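Local atomic coordinates of thiamine monophosphate kinase (Aquifex aeolicus, PDB entry 1VQV), a protein that catalyses the ATP-dependent phosphorylation of thiamine monophosphate to thiamine diphosphate, the active form of vitamin B1, and works as a homodimer. Residues K37-E47 against K125-T136. Numbering follows the deposited sequence.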
loop_
_atom_site.group_PDB
_atom_site.type_symbol
_atom_site.label_atom_id
_atom_site.label_comp_id
_atom_site.label_asym_id
_atom_site.label_seq_id
_atom_site.Cartn_x
_atom_site.Cartn_y
_atom_site.Cartn_z
ATOM N N LYS B 37 9.121 15.789 -9.153
ATOM C CA LYS B 37 8.515 15.211 -7.960
ATOM C C LYS B 37 7.828 13.855 -8.185
ATOM O O LYS B 37 7.604 13.414 -9.317
ATOM C CB LYS B 37 7.488 16.174 -7.356
ATOM C CG LYS B 37 8.061 17.416 -6.681
ATOM C CD LYS B 37 6.964 18.115 -5.870
ATOM C CE LYS B 37 7.409 19.437 -5.238
ATOM N NZ LYS B 37 7.399 20.588 -6.199
ATOM N N LEU B 38 7.513 13.194 -7.076
ATOM C CA LEU B 38 6.830 11.912 -7.103
ATOM C C LEU B 38 5.587 12.053 -6.274
ATOM O O LEU B 38 5.584 12.751 -5.274
ATOM C CB LEU B 38 7.688 10.807 -6.514
ATOM C CG LEU B 38 8.839 10.345 -7.384
ATOM C CD1 LEU B 38 9.482 9.163 -6.703
ATOM C CD2 LEU B 38 8.351 9.954 -8.769
ATOM N N LEU B 39 4.514 11.411 -6.692
ATOM C CA LEU B 39 3.289 11.500 -5.929
ATOM C C LEU B 39 2.959 10.106 -5.429
ATOM O O LEU B 39 2.786 9.170 -6.211
ATOM C CB LEU B 39 2.167 12.062 -6.801
ATOM C CG LEU B 39 2.401 13.482 -7.326
ATOM C CD1 LEU B 39 1.222 13.922 -8.175
ATOM C CD2 LEU B 39 2.601 14.437 -6.157
ATOM N N LEU B 40 2.915 9.974 -4.112
ATOM C CA LEU B 40 2.613 8.707 -3.499
ATOM C C LEU B 40 1.167 8.724 -3.023
ATOM O O LEU B 40 0.722 9.668 -2.351
ATOM C CB LEU B 40 3.556 8.468 -2.331
ATOM C CG LEU B 40 5.036 8.672 -2.667
ATOM C CD1 LEU B 40 5.867 8.406 -1.419
ATOM C CD2 LEU B 40 5.459 7.764 -3.808
ATOM N N THR B 41 0.435 7.678 -3.400
ATOM C CA THR B 41 -0.962 7.540 -3.030
ATOM C C THR B 41 -1.351 6.096 -2.694
ATOM O O THR B 41 -0.733 5.136 -3.162
ATOM C CB THR B 41 -1.917 8.055 -4.170
ATOM O OG1 THR B 41 -3.269 8.099 -3.684
ATOM C CG2 THR B 41 -1.869 7.136 -5.391
ATOM N N THR B 42 -2.379 5.966 -1.858
ATOM C CA THR B 42 -2.934 4.674 -1.465
ATOM C C THR B 42 -4.455 4.812 -1.309
ATOM O O THR B 42 -4.953 5.877 -0.946
ATOM C CB THR B 42 -2.318 4.140 -0.122
ATOM O OG1 THR B 42 -2.980 2.927 0.250
ATOM C CG2 THR B 42 -2.474 5.152 1.011
ATOM N N ASP B 43 -5.183 3.746 -1.629
ATOM C CA ASP B 43 -6.634 3.722 -1.481
ATOM C C ASP B 43 -7.028 2.290 -1.133
ATOM O O ASP B 43 -6.249 1.351 -1.341
ATOM C CB ASP B 43 -7.341 4.167 -2.765
ATOM C CG ASP B 43 -7.246 3.135 -3.875
ATOM O OD1 ASP B 43 -6.124 2.631 -4.105
ATOM O OD2 ASP B 43 -8.282 2.829 -4.525
ATOM N N VAL B 44 -8.231 2.121 -0.595
ATOM C CA VAL B 44 -8.674 0.791 -0.225
ATOM C C VAL B 44 -10.125 0.521 -0.585
ATOM O O VAL B 44 -10.974 1.408 -0.520
ATOM C CB VAL B 44 -8.429 0.537 1.298
ATOM C CG1 VAL B 44 -9.196 1.526 2.137
ATOM C CG2 VAL B 44 -8.803 -0.895 1.663
ATOM N N LEU B 45 -10.390 -0.712 -1.000
ATOM C CA LEU B 45 -11.732 -1.151 -1.347
ATOM C C LEU B 45 -11.968 -2.399 -0.509
ATOM O O LEU B 45 -11.273 -3.404 -0.658
ATOM C CB LEU B 45 -11.848 -1.484 -2.847
ATOM C CG LEU B 45 -11.607 -0.333 -3.837
ATOM C CD1 LEU B 45 -12.058 -0.720 -5.244
ATOM C CD2 LEU B 45 -12.379 0.888 -3.371
ATOM N N ASN B 46 -12.920 -2.320 0.411
ATOM C CA ASN B 46 -13.208 -3.465 1.246
ATOM C C ASN B 46 -14.605 -3.964 1.019
ATOM O O ASN B 46 -15.572 -3.190 1.004
ATOM C CB ASN B 46 -13.023 -3.146 2.726
ATOM C CG ASN B 46 -11.583 -2.900 3.088
ATOM O OD1 ASN B 46 -10.701 -3.678 2.738
ATOM N ND2 ASN B 46 -11.333 -1.809 3.795
ATOM N N GLU B 47 -14.690 -5.279 0.837
ATOM C CA GLU B 47 -15.949 -5.950 0.630
ATOM C C GLU B 47 -16.905 -5.571 1.754
ATOM O O GLU B 47 -16.510 -5.457 2.914
ATOM C CB GLU B 47 -15.747 -7.458 0.639
ATOM C CG GLU B 47 -16.977 -8.198 0.155
ATOM C CD GLU B 47 -16.943 -9.679 0.445
ATOM O OE1 GLU B 47 -15.845 -10.261 0.565
ATOM O OE2 GLU B 47 -18.039 -10.261 0.536
ATOM N N LYS B 125 -12.632 -11.666 4.639
ATOM C CA LYS B 125 -13.292 -10.896 3.568
ATOM C C LYS B 125 -12.318 -10.245 2.545
ATOM O O LYS B 125 -11.118 -10.070 2.815
ATOM C CB LYS B 125 -14.199 -9.816 4.184
ATOM C CG LYS B 125 -15.515 -10.332 4.765
ATOM C CD LYS B 125 -16.371 -10.968 3.682
ATOM C CE LYS B 125 -17.721 -11.461 4.206
ATOM N NZ LYS B 125 -18.581 -10.361 4.731
ATOM N N ILE B 126 -12.839 -9.885 1.373
ATOM C CA ILE B 126 -12.010 -9.277 0.337
ATOM C C ILE B 126 -11.592 -7.848 0.688
ATOM O O ILE B 126 -12.425 -6.958 0.874
ATOM C CB ILE B 126 -12.724 -9.271 -1.038
ATOM C CG1 ILE B 126 -13.069 -10.703 -1.453
ATOM C CG2 ILE B 126 -11.820 -8.644 -2.091
ATOM C CD1 ILE B 126 -13.996 -10.822 -2.684
ATOM N N GLY B 127 -10.286 -7.651 0.808
ATOM C CA GLY B 127 -9.751 -6.343 1.114
ATOM C C GLY B 127 -8.792 -6.002 -0.008
ATOM O O GLY B 127 -7.857 -6.754 -0.259
ATOM N N ILE B 128 -9.038 -4.890 -0.697
ATOM C CA ILE B 128 -8.176 -4.472 -1.788
ATOM C C ILE B 128 -7.446 -3.211 -1.367
ATOM O O ILE B 128 -8.067 -2.221 -0.996
ATOM C CB ILE B 128 -8.975 -4.202 -3.079
ATOM C CG1 ILE B 128 -9.818 -5.424 -3.436
ATOM C CG2 ILE B 128 -8.022 -3.926 -4.221
ATOM C CD1 ILE B 128 -10.631 -5.269 -4.687
ATOM N N SER B 129 -6.120 -3.260 -1.416
ATOM C CA SER B 129 -5.295 -2.132 -1.025
ATOM C C SER B 129 -4.323 -1.843 -2.159
ATOM O O SER B 129 -3.472 -2.667 -2.481
ATOM C CB SER B 129 -4.548 -2.470 0.270
ATOM O OG SER B 129 -3.765 -1.387 0.731
ATOM N N VAL B 130 -4.451 -0.665 -2.755
ATOM C CA VAL B 130 -3.618 -0.283 -3.886
ATOM C C VAL B 130 -2.649 0.851 -3.571
ATOM O O VAL B 130 -2.948 1.766 -2.789
ATOM C CB VAL B 130 -4.495 0.152 -5.075
ATOM C CG1 VAL B 130 -4.087 -0.590 -6.325
ATOM C CG2 VAL B 130 -5.955 -0.084 -4.750
ATOM N N PHE B 131 -1.489 0.783 -4.208
ATOM C CA PHE B 131 -0.447 1.776 -4.024
ATOM C C PHE B 131 -0.044 2.271 -5.392
ATOM O O PHE B 131 0.200 1.483 -6.297
ATOM C CB PHE B 131 0.747 1.127 -3.319
ATOM C CG PHE B 131 1.982 1.994 -3.233
ATOM C CD1 PHE B 131 1.967 3.212 -2.539
ATOM C CD2 PHE B 131 3.192 1.542 -3.773
ATOM C CE1 PHE B 131 3.143 3.959 -2.378
ATOM C CE2 PHE B 131 4.369 2.276 -3.619
ATOM C CZ PHE B 131 4.349 3.484 -2.920
ATOM N N LEU B 132 0.046 3.580 -5.539
ATOM C CA LEU B 132 0.409 4.130 -6.821
ATOM C C LEU B 132 1.399 5.260 -6.727
ATOM O O LEU B 132 1.263 6.161 -5.901
ATOM C CB LEU B 132 -0.837 4.620 -7.530
ATOM C CG LEU B 132 -0.625 5.246 -8.901
ATOM C CD1 LEU B 132 -0.129 4.214 -9.879
ATOM C CD2 LEU B 132 -1.938 5.815 -9.376
ATOM N N VAL B 133 2.396 5.201 -7.596
ATOM C CA VAL B 133 3.397 6.238 -7.644
ATOM C C VAL B 133 3.282 6.962 -8.971
ATOM O O VAL B 133 3.159 6.322 -10.017
ATOM C CB VAL B 133 4.790 5.668 -7.532
ATOM C CG1 VAL B 133 5.794 6.806 -7.547
ATOM C CG2 VAL B 133 4.905 4.845 -6.267
ATOM N N GLY B 134 3.314 8.295 -8.922
ATOM C CA GLY B 134 3.218 9.100 -10.132
ATOM C C GLY B 134 4.144 10.309 -10.121
ATOM O O GLY B 134 4.307 10.967 -9.102
ATOM N N GLU B 135 4.756 10.611 -11.258
ATOM C CA GLU B 135 5.663 11.750 -11.354
ATOM C C GLU B 135 4.912 13.041 -11.732
ATOM O O GLU B 135 3.785 12.985 -12.217
ATOM C CB GLU B 135 6.758 11.444 -12.382
ATOM C CG GLU B 135 6.220 10.783 -13.632
ATOM C CD GLU B 135 7.252 10.642 -14.746
ATOM O OE1 GLU B 135 8.394 10.200 -14.452
ATOM O OE2 GLU B 135 6.908 10.963 -15.922
ATOM N N THR B 136 5.531 14.197 -11.494
ATOM C CA THR B 136 4.924 15.495 -11.809
ATOM C C THR B 136 6.018 16.519 -12.018
ATOM O O THR B 136 7.058 16.474 -11.364
ATOM C CB THR B 136 4.051 16.062 -10.657
ATOM O OG1 THR B 136 3.061 15.100 -10.279
ATOM C CG2 THR B 136 3.352 17.346 -11.093
HETATM O O HOH W 1 -11.611 -6.308 3.950
#
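Leu38 to Asn46 pair antiparallel with Gly127 to Glu135, the strand axes at 156°, and the register is unbroken from Leu38–Glu135 to Asn46–Gly127; reciprocal backbone bonds join Thr41 to Leu132 and Leu45 to Ile128 (Leu45 O to Ile128 N 2.7 Å). Beyond the last pair one more backbone bond forms, Glu47 N to Ile126 O at 2.8 Å, and a carboxylate takes the place of the return carbonyl. Glu47 CG, anti to its own backbone N (chi1 -169°), carries the extended side chain across to Ile126, where Glu47 OE1 accepts from Ile126 N at 3.1 Å on its anti side. Arg53 forms a salt bridge to the same oxygen, and the side chain of Lys125 crosses Glu47 at about a right angle. Cutting Glu47 back to an alanine is likely to leave Ile126 N without its side-chain acceptor and Arg53 without its charged partner. On one face Leu40 CD2 rests 3.9 Å from Val133 CG2; on the other, Thr41 CG2 lies 3.5 Å from Leu132 CB. Thr41, Thr42 and Asp43 bind magnesium, and the ladder bonds at Thr41 and Asp43 probably help hold this part of the metal site in place. Helix 57-73 covers the Asp43, Ile128 and Leu132 face, strand 77-88 flanks 127-136, and across the dimer Phe131 stacks on Phe131 of the second subunit.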